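Local coordinates for putative sulfatase yidJ (Bacteroides fragilis, PDB 2QZU), which probably hydrolyses sulfate esters as a metal-dependent arylsulfatase of the sulfatase family, although its natural substrate is not established, at residues I328-E332 / I436-R440; H178-Y183 / Y194-G200; G124-I130 / Q220-V226. All coordinates share one frame; numbering follows the deposited sequence.

Interaction 1 of 3, residues I328-E332 / I436-R440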
# COMPACT_ATOMS: atom_id res chain seq x y z
N ILE A 328 -18.85 9.91 9.07
CA ILE A 328 -19.08 11.22 9.66
C ILE A 328 -20.20 11.97 8.94
O ILE A 328 -20.52 11.66 7.79
CB ILE A 328 -17.77 12.05 9.64
CG1 ILE A 328 -17.94 13.32 10.48
CG2 ILE A 328 -17.39 12.40 8.21
CD1 ILE A 328 -18.04 13.05 11.97
N PHE A 329 -20.77 12.96 9.61
CA PHE A 329 -21.90 13.71 9.07
C PHE A 329 -21.65 14.70 7.94
O PHE A 329 -22.60 15.21 7.35
CB PHE A 329 -22.62 14.41 10.21
CG PHE A 329 -21.70 15.10 11.17
CD1 PHE A 329 -21.48 14.57 12.44
CD2 PHE A 329 -21.01 16.24 10.79
CE1 PHE A 329 -20.58 15.17 13.32
CE2 PHE A 329 -20.10 16.85 11.65
CZ PHE A 329 -19.89 16.32 12.92
N TYR A 330 -20.39 15.00 7.65
CA TYR A 330 -20.08 15.95 6.58
C TYR A 330 -20.64 15.50 5.22
O TYR A 330 -20.69 14.31 4.92
CB TYR A 330 -18.57 16.16 6.48
CG TYR A 330 -17.99 16.92 7.65
CD1 TYR A 330 -18.42 18.22 7.93
CD2 TYR A 330 -17.01 16.36 8.46
CE1 TYR A 330 -17.89 18.94 9.00
CE2 TYR A 330 -16.47 17.07 9.54
CZ TYR A 330 -16.91 18.36 9.80
OH TYR A 330 -16.39 19.07 10.86
N GLU A 331 -21.05 16.48 4.41
CA GLU A 331 -21.61 16.21 3.09
C GLU A 331 -20.77 15.28 2.20
O GLU A 331 -21.33 14.41 1.55
CB GLU A 331 -21.84 17.53 2.34
CG GLU A 331 -23.00 18.36 2.85
CD GLU A 331 -24.32 17.66 2.70
OE1 GLU A 331 -24.81 17.09 3.69
OE2 GLU A 331 -24.87 17.67 1.57
N GLU A 332 -19.46 15.48 2.16
CA GLU A 332 -18.61 14.64 1.30
C GLU A 332 -18.66 13.17 1.70
O GLU A 332 -18.34 12.28 0.91
CB GLU A 332 -17.16 15.13 1.30
CG GLU A 332 -16.46 14.99 2.64
CD GLU A 332 -16.60 16.21 3.52
OE1 GLU A 332 -17.55 17.00 3.33
OE2 GLU A 332 -15.76 16.38 4.43
N ILE A 436 -23.87 19.87 17.34
CA ILE A 436 -23.36 20.41 16.10
C ILE A 436 -24.49 20.82 15.17
O ILE A 436 -25.47 20.10 15.00
CB ILE A 436 -22.47 19.36 15.40
CG1 ILE A 436 -21.33 18.95 16.33
CG2 ILE A 436 -21.92 19.91 14.09
CD1 ILE A 436 -20.63 17.67 15.94
N LEU A 437 -24.35 22.00 14.56
CA LEU A 437 -25.36 22.50 13.65
C LEU A 437 -24.71 23.29 12.52
O LEU A 437 -23.94 24.21 12.77
CB LEU A 437 -26.37 23.39 14.38
CG LEU A 437 -27.46 24.04 13.51
CD1 LEU A 437 -28.28 22.96 12.81
CD2 LEU A 437 -28.36 24.91 14.38
N PHE A 438 -25.01 22.90 11.29
CA PHE A 438 -24.47 23.59 10.12
C PHE A 438 -25.60 24.08 9.24
O PHE A 438 -26.57 23.36 8.99
CB PHE A 438 -23.60 22.65 9.27
CG PHE A 438 -22.34 22.19 9.94
CD1 PHE A 438 -22.16 20.84 10.23
CD2 PHE A 438 -21.33 23.09 10.26
CE1 PHE A 438 -20.97 20.39 10.83
CE2 PHE A 438 -20.15 22.66 10.86
CZ PHE A 438 -19.97 21.31 11.14
N ASP A 439 -25.48 25.32 8.77
CA ASP A 439 -26.46 25.92 7.87
C ASP A 439 -25.79 25.76 6.51
O ASP A 439 -24.91 26.54 6.15
CB ASP A 439 -26.64 27.41 8.19
CG ASP A 439 -27.62 28.10 7.25
OD1 ASP A 439 -27.77 27.64 6.09
OD2 ASP A 439 -28.23 29.10 7.67
N ARG A 440 -26.20 24.75 5.75
CA ARG A 440 -25.58 24.49 4.45
C ARG A 440 -25.85 25.53 3.36
O ARG A 440 -25.18 25.54 2.33
CB ARG A 440 -25.98 23.10 3.96
CG ARG A 440 -25.60 21.98 4.93
CD ARG A 440 -25.52 20.63 4.21
NE ARG A 440 -26.74 20.34 3.47
CZ ARG A 440 -27.89 19.97 4.02
NH1 ARG A 440 -28.01 19.85 5.33
NH2 ARG A 440 -28.95 19.75 3.24
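Ile-436 meets the far end of the Phe-329 ring with the tip of its longer branch. CD1 lies 3.4 Å from Phe-329 CZ, and the two side chains run roughly perpendicular. The reach comes from the extended outer torsion of the isoleucine. Phe-329 holds CG between its own backbone N and carbonyl carbon (chi1 45°), and the CE1, CZ and CE2 end of its ring meets Ile-436 and Phe-438.

Two residues on, Phe-438 touches both aromatic side chains of 328-332. Phe-329 CE2 comes to the edge of the Phe-438 ring, near its plane, 3.7 Å from CE1. On the Tyr-330 side, CZ of Phe-438 is 3.8 Å from Tyr-330 CE1. The Tyr-330 and Phe-438 rings are 5.8 Å apart between centroids, with planes at 39°, neither stacked nor edge-to-face. Tyr-330 also stacks with His-321.

The strand is 431-439, at one edge of the four-stranded antiparallel sheet in the C-terminal part of the chain. Ile-436 and Phe-438 project from it toward 328-332, where Tyr-330 is the N-cap of helix 331-334. The contact thus joins the edge strand of the small sheet to the loop leading into helix 331-334.

Just past the strand, at Arg-440, the contact becomes polar. Its CD packs 3.5 Å from Glu-331 CD. Glu-331 OE2 lies 3.8 Å from Arg-440 NE, a long salt bridge. The carboxylate and guanidinium planes are only 17° apart, but the oxygen sits well out of the guanidinium plane, so no N-H points at it. Glu-331 has a second salt bridge to Arg-417, while Arg-440 NH2 bonds to the carbonyl of Thr-418.

Interaction 2 of 3, residues H178-Y183 / Y194-G200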
# COMPACT_ATOMS: atom_id res chain seq x y z
N HIS A 178 -7.72 -4.57 -5.76
CA HIS A 178 -8.51 -4.60 -6.99
C HIS A 178 -7.91 -5.28 -8.22
O HIS A 178 -8.65 -5.77 -9.07
CB HIS A 178 -8.90 -3.18 -7.38
CG HIS A 178 -9.53 -2.40 -6.27
ND1 HIS A 178 -9.22 -1.08 -6.03
CD2 HIS A 178 -10.46 -2.75 -5.35
CE1 HIS A 178 -9.93 -0.65 -5.00
NE2 HIS A 178 -10.69 -1.64 -4.57
N LEU A 179 -6.58 -5.30 -8.31
CA LEU A 179 -5.89 -5.89 -9.45
C LEU A 179 -5.89 -7.42 -9.46
O LEU A 179 -5.61 -8.04 -10.49
CB LEU A 179 -4.46 -5.37 -9.53
CG LEU A 179 -4.31 -3.85 -9.62
CD1 LEU A 179 -2.83 -3.47 -9.58
CD2 LEU A 179 -4.96 -3.35 -10.90
N LYS A 180 -6.19 -8.03 -8.32
CA LYS A 180 -6.26 -9.49 -8.23
C LYS A 180 -7.30 -9.84 -7.17
O LYS A 180 -6.97 -10.36 -6.11
CB LYS A 180 -4.91 -10.08 -7.84
CG LYS A 180 -4.88 -11.61 -7.93
CD LYS A 180 -3.60 -12.20 -7.36
CE LYS A 180 -3.60 -13.72 -7.47
NZ LYS A 180 -2.41 -14.35 -6.83
N PRO A 181 -8.58 -9.56 -7.46
CA PRO A 181 -9.69 -9.83 -6.53
C PRO A 181 -9.95 -11.32 -6.37
O PRO A 181 -9.50 -12.13 -7.18
CB PRO A 181 -10.86 -9.11 -7.19
CG PRO A 181 -10.59 -9.33 -8.64
CD PRO A 181 -9.09 -9.03 -8.74
N MSE A 182 -10.67 -11.68 -5.31
CA MSE A 182 -11.02 -13.08 -5.08
C MSE A 182 -12.53 -13.18 -4.92
O MSE A 182 -13.20 -12.20 -4.57
CB MSE A 182 -10.29 -13.66 -3.87
CG MSE A 182 -10.22 -12.77 -2.65
SE MSE A 182 -11.87 -12.73 -1.67
CE MSE A 182 -11.28 -11.83 -0.08
N TYR A 183 -13.06 -14.37 -5.19
CA TYR A 183 -14.49 -14.61 -5.12
C TYR A 183 -14.79 -16.05 -4.77
O TYR A 183 -13.92 -16.93 -4.85
CB TYR A 183 -15.13 -14.36 -6.50
CG TYR A 183 -14.91 -12.99 -7.07
CD1 TYR A 183 -15.80 -11.94 -6.81
CD2 TYR A 183 -13.79 -12.72 -7.85
CE1 TYR A 183 -15.57 -10.66 -7.30
CE2 TYR A 183 -13.55 -11.44 -8.35
CZ TYR A 183 -14.44 -10.42 -8.07
OH TYR A 183 -14.19 -9.15 -8.54
N TYR A 194 -11.39 -18.31 -5.22
CA TYR A 194 -10.40 -18.24 -6.28
C TYR A 194 -10.04 -16.80 -6.59
O TYR A 194 -10.81 -15.88 -6.32
CB TYR A 194 -10.93 -18.90 -7.56
CG TYR A 194 -12.20 -18.27 -8.10
CD1 TYR A 194 -13.44 -18.68 -7.63
CD2 TYR A 194 -12.15 -17.26 -9.06
CE1 TYR A 194 -14.62 -18.11 -8.11
CE2 TYR A 194 -13.33 -16.67 -9.54
CZ TYR A 194 -14.55 -17.11 -9.06
OH TYR A 194 -15.72 -16.55 -9.53
N TYR A 195 -8.85 -16.61 -7.16
CA TYR A 195 -8.38 -15.28 -7.53
C TYR A 195 -8.53 -15.11 -9.03
O TYR A 195 -8.48 -16.08 -9.79
CB TYR A 195 -6.90 -15.12 -7.15
CG TYR A 195 -6.65 -14.98 -5.67
CD1 TYR A 195 -6.87 -13.76 -5.01
CD2 TYR A 195 -6.18 -16.06 -4.91
CE1 TYR A 195 -6.63 -13.63 -3.65
CE2 TYR A 195 -5.94 -15.94 -3.55
CZ TYR A 195 -6.17 -14.72 -2.92
OH TYR A 195 -5.94 -14.61 -1.57
N VAL A 196 -8.71 -13.86 -9.46
CA VAL A 196 -8.84 -13.53 -10.87
C VAL A 196 -7.79 -12.48 -11.23
O VAL A 196 -7.61 -11.50 -10.50
CB VAL A 196 -10.25 -12.95 -11.17
CG1 VAL A 196 -10.36 -12.59 -12.64
CG2 VAL A 196 -11.32 -13.96 -10.79
N ASN A 197 -7.09 -12.68 -12.35
CA ASN A 197 -6.07 -11.73 -12.79
C ASN A 197 -6.69 -10.71 -13.73
O ASN A 197 -6.37 -10.64 -14.91
CB ASN A 197 -4.93 -12.48 -13.49
CG ASN A 197 -4.08 -13.30 -12.53
OD1 ASN A 197 -3.33 -14.19 -12.94
ND2 ASN A 197 -4.18 -13.00 -11.24
N GLN A 198 -7.61 -9.92 -13.18
CA GLN A 198 -8.32 -8.89 -13.93
C GLN A 198 -8.85 -7.88 -12.92
O GLN A 198 -9.10 -8.24 -11.77
CB GLN A 198 -9.47 -9.54 -14.70
CG GLN A 198 -10.38 -8.57 -15.44
CD GLN A 198 -11.28 -9.27 -16.45
OE1 GLN A 198 -11.85 -10.32 -16.16
NE2 GLN A 198 -11.41 -8.68 -17.63
N TRP A 199 -9.01 -6.63 -13.34
CA TRP A 199 -9.50 -5.60 -12.43
C TRP A 199 -10.92 -5.98 -11.99
O TRP A 199 -11.74 -6.37 -12.80
CB TRP A 199 -9.50 -4.23 -13.13
CG TRP A 199 -9.67 -3.05 -12.20
CD1 TRP A 199 -9.02 -2.84 -11.01
CD2 TRP A 199 -10.51 -1.91 -12.41
NE1 TRP A 199 -9.41 -1.63 -10.47
CE2 TRP A 199 -10.32 -1.04 -11.31
CE3 TRP A 199 -11.41 -1.54 -13.42
CZ2 TRP A 199 -10.99 0.18 -11.19
CZ3 TRP A 199 -12.08 -0.32 -13.30
CH2 TRP A 199 -11.87 0.52 -12.20
N GLY A 200 -11.18 -5.87 -10.69
CA GLY A 200 -12.47 -6.23 -10.14
C GLY A 200 -13.69 -5.85 -10.96
O GLY A 200 -14.45 -6.73 -11.38
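Met-182 and Tyr-195 face each other as a non-hydrogen-bonded antiparallel pair, and the neighbouring Tyr-183 and Tyr-194 form the hydrogen-bonded pair of this beta hairpin. Tyr-183 N gives a bond to Tyr-194 O, and Tyr-194 N returns one to Tyr-183 O, both 2.9 Å. Beyond the short strands the segments stay linked. Val-196 N reaches Pro-181 O at 3.0 Å, and Gly-200 N reaches His-178 O at 3.0 Å. Asn-197 centres an inverse gamma turn.

There is one cation-pi contact. The Lys-180 chain is fully extended and carries NZ over the face of the Tyr-195 ring, 4.8 Å from its centroid and 23° off the normal. Its CE also touches Tyr-195 CB.

Apolar contacts occur on both faces of the hairpin. On the Met-182 side, the selenomethionine CB lies 3.6 Å from Tyr-195 CD1. On the other, Tyr-183 CB makes an off-centre CH-pi contact with the Tyr-194 ring. CG of Tyr-194 sits between its backbone N and carbonyl carbon (chi1 59°), which brings the ring beside the carbonyl of Tyr-183. Tyr-183 CD2 lies 4.0 Å from Val-196 CG2. Farther along, Leu-179 CD2 packs 4.1 Å from Trp-199 CD1.

The polar ends turn to outside partners: Tyr-183 OH to Glu-204, Tyr-194 OH to Tyr-203, Trp-199 NE1 to the carbonyl of Leu-237. Leu-179 packs on Lys-373 of the second subunit. The backbone bonds therefore set the pairing of the two segments, while the aromatic side chains both pack across the hairpin and tie it through polar groups to its surroundings.

Interaction 3 of 3, residues G124-I130 / Q220-V226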
# COMPACT_ATOMS: atom_id res chain seq x y z
N GLY A 124 -40.84 -15.42 -7.07
CA GLY A 124 -40.44 -16.10 -8.29
C GLY A 124 -39.33 -15.49 -9.13
O GLY A 124 -39.15 -15.89 -10.29
N TYR A 125 -38.59 -14.55 -8.57
CA TYR A 125 -37.50 -13.91 -9.30
C TYR A 125 -36.23 -14.75 -9.33
O TYR A 125 -35.93 -15.47 -8.37
CB TYR A 125 -37.16 -12.56 -8.66
CG TYR A 125 -38.00 -11.40 -9.13
CD1 TYR A 125 -39.39 -11.42 -8.99
CD2 TYR A 125 -37.41 -10.28 -9.69
CE1 TYR A 125 -40.16 -10.34 -9.41
CE2 TYR A 125 -38.17 -9.19 -10.11
CZ TYR A 125 -39.55 -9.23 -9.97
OH TYR A 125 -40.30 -8.16 -10.39
N ASN A 126 -35.51 -14.66 -10.43
CA ASN A 126 -34.23 -15.35 -10.59
C ASN A 126 -33.31 -14.36 -9.89
O ASN A 126 -33.29 -13.18 -10.24
CB ASN A 126 -33.87 -15.45 -12.07
CG ASN A 126 -33.36 -16.82 -12.46
OD1 ASN A 126 -32.51 -17.39 -11.79
ND2 ASN A 126 -33.88 -17.35 -13.57
N MSE A 127 -32.54 -14.82 -8.90
CA MSE A 127 -31.67 -13.93 -8.12
C MSE A 127 -30.16 -14.10 -8.30
O MSE A 127 -29.66 -15.22 -8.35
CB MSE A 127 -31.99 -14.09 -6.63
CG MSE A 127 -33.47 -14.01 -6.28
SE MSE A 127 -34.22 -12.27 -6.56
CE MSE A 127 -33.22 -11.27 -5.23
N GLY A 128 -29.44 -12.98 -8.35
CA GLY A 128 -28.00 -13.03 -8.49
C GLY A 128 -27.28 -11.90 -7.76
O GLY A 128 -27.78 -10.78 -7.70
N TYR A 129 -26.11 -12.20 -7.20
CA TYR A 129 -25.32 -11.20 -6.49
C TYR A 129 -23.86 -11.37 -6.88
O TYR A 129 -23.29 -12.45 -6.74
CB TYR A 129 -25.47 -11.38 -4.97
CG TYR A 129 -24.94 -10.19 -4.17
CD1 TYR A 129 -25.82 -9.27 -3.60
CD2 TYR A 129 -23.58 -9.98 -4.00
CE1 TYR A 129 -25.36 -8.16 -2.89
CE2 TYR A 129 -23.09 -8.87 -3.30
CZ TYR A 129 -23.99 -7.97 -2.75
OH TYR A 129 -23.54 -6.86 -2.06
N ILE A 130 -23.25 -10.29 -7.37
CA ILE A 130 -21.85 -10.33 -7.78
C ILE A 130 -21.10 -9.20 -7.09
O ILE A 130 -21.52 -8.05 -7.16
CB ILE A 130 -21.72 -10.14 -9.32
CG1 ILE A 130 -22.52 -11.21 -10.06
CG2 ILE A 130 -20.26 -10.18 -9.73
CD1 ILE A 130 -22.64 -10.96 -11.55
N GLN A 220 -39.03 -15.56 -16.74
CA GLN A 220 -39.30 -15.14 -15.37
C GLN A 220 -38.56 -13.83 -15.11
O GLN A 220 -37.64 -13.48 -15.83
CB GLN A 220 -38.81 -16.20 -14.38
CG GLN A 220 -37.33 -16.53 -14.51
CD GLN A 220 -36.88 -17.60 -13.54
OE1 GLN A 220 -36.88 -17.40 -12.33
NE2 GLN A 220 -36.51 -18.76 -14.07
N PRO A 221 -38.98 -13.07 -14.08
CA PRO A 221 -38.27 -11.82 -13.82
C PRO A 221 -36.95 -12.14 -13.12
O PRO A 221 -36.75 -13.26 -12.65
CB PRO A 221 -39.22 -11.06 -12.88
CG PRO A 221 -40.57 -11.68 -13.15
CD PRO A 221 -40.23 -13.14 -13.31
N PHE A 222 -36.05 -11.17 -13.07
CA PHE A 222 -34.78 -11.38 -12.38
C PHE A 222 -34.34 -10.12 -11.64
O PHE A 222 -34.77 -9.01 -11.96
CB PHE A 222 -33.68 -11.80 -13.36
CG PHE A 222 -33.22 -10.70 -14.29
CD1 PHE A 222 -33.89 -10.45 -15.49
CD2 PHE A 222 -32.11 -9.92 -13.97
CE1 PHE A 222 -33.45 -9.45 -16.36
CE2 PHE A 222 -31.66 -8.91 -14.84
CZ PHE A 222 -32.34 -8.68 -16.04
N ALA A 223 -33.50 -10.33 -10.64
CA ALA A 223 -32.93 -9.24 -9.85
C ALA A 223 -31.45 -9.57 -9.75
O ALA A 223 -31.07 -10.68 -9.37
CB ALA A 223 -33.56 -9.20 -8.45
N LEU A 224 -30.61 -8.60 -10.11
CA LEU A 224 -29.17 -8.80 -10.05
C LEU A 224 -28.51 -7.62 -9.36
O LEU A 224 -28.81 -6.47 -9.65
CB LEU A 224 -28.58 -8.95 -11.46
CG LEU A 224 -27.05 -8.97 -11.58
CD1 LEU A 224 -26.51 -10.30 -11.05
CD2 LEU A 224 -26.62 -8.78 -13.04
N VAL A 225 -27.63 -7.92 -8.42
CA VAL A 225 -26.88 -6.88 -7.73
C VAL A 225 -25.44 -7.00 -8.19
O VAL A 225 -24.89 -8.10 -8.25
CB VAL A 225 -26.90 -7.05 -6.19
CG1 VAL A 225 -25.97 -6.03 -5.55
CG2 VAL A 225 -28.32 -6.88 -5.65
N VAL A 226 -24.83 -5.88 -8.55
CA VAL A 226 -23.43 -5.86 -8.95
C VAL A 226 -22.81 -4.84 -7.99
O VAL A 226 -23.06 -3.64 -8.10
CB VAL A 226 -23.26 -5.39 -10.41
CG1 VAL A 226 -21.79 -5.42 -10.79
CG2 VAL A 226 -24.05 -6.29 -11.34
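Pro-221 CB lies over one face of the Tyr-125 ring, 3.5 Å from its centroid and 12° off the normal, a CH-pi contact. Beyond this pair the axes of the short parallel strand segments 126-130 and 222-226 come within 4.7 Å, at 4° to each other.

Five backbone bonds form the ladder. It starts with Asn-126 N to Pro-221 O (2.9 Å) and ends with Ile-130 N to Val-225 O (2.9 Å). On one face, the selenium of selenomethionine Met-127 (SE) touches Ala-223 CB at 3.7 Å, and Tyr-129 CE1 meets Val-225 CG1 at 3.5 Å. The Tyr-129 ring gets there with CG trans to N (chi1 -167°). On the other face, Ile-130 CD1 meets Leu-224 CD1 at 4.0 Å, and Leu-224 CD1 also lies against Gly-128.

Farther out, Tyr-125 OH bonds to Pro-28 O and Tyr-129 OH to Lys-132 O. Gly-124 is the C-prime residue of a Schellman motif ending helix 116-122.

In the large mixed sheet, 168-172 lies beside 126-130 and 29-35 beside 222-228. Helix 116-122 packs on the Met-127 and Ala-223 face, helix 200-213 on the other, as fits the alpha/beta fold of the sulfatase and alkaline phosphatase clan.

Overall arrangement
From the N terminus, the chain first enters interaction 3 at 124-130. It passes through edge strand 168-172 and then forms interaction 2, whose hairpin 178-183/194-200 closes a short loop nested inside the larger one. Helix 200-213 follows, and 220-226 closes interaction 3 within the large sheet. The nearest atoms of interactions 2 and 3 are about 5 Å apart, without touching. Interaction 1 comes later, in series with both. It opens at 328-332 and closes at 436-440, bringing the small C-terminal sheet against the loop before helix 331-334. Its centre lies 37 Å from each of the others, on the opposite side of the chain's centre.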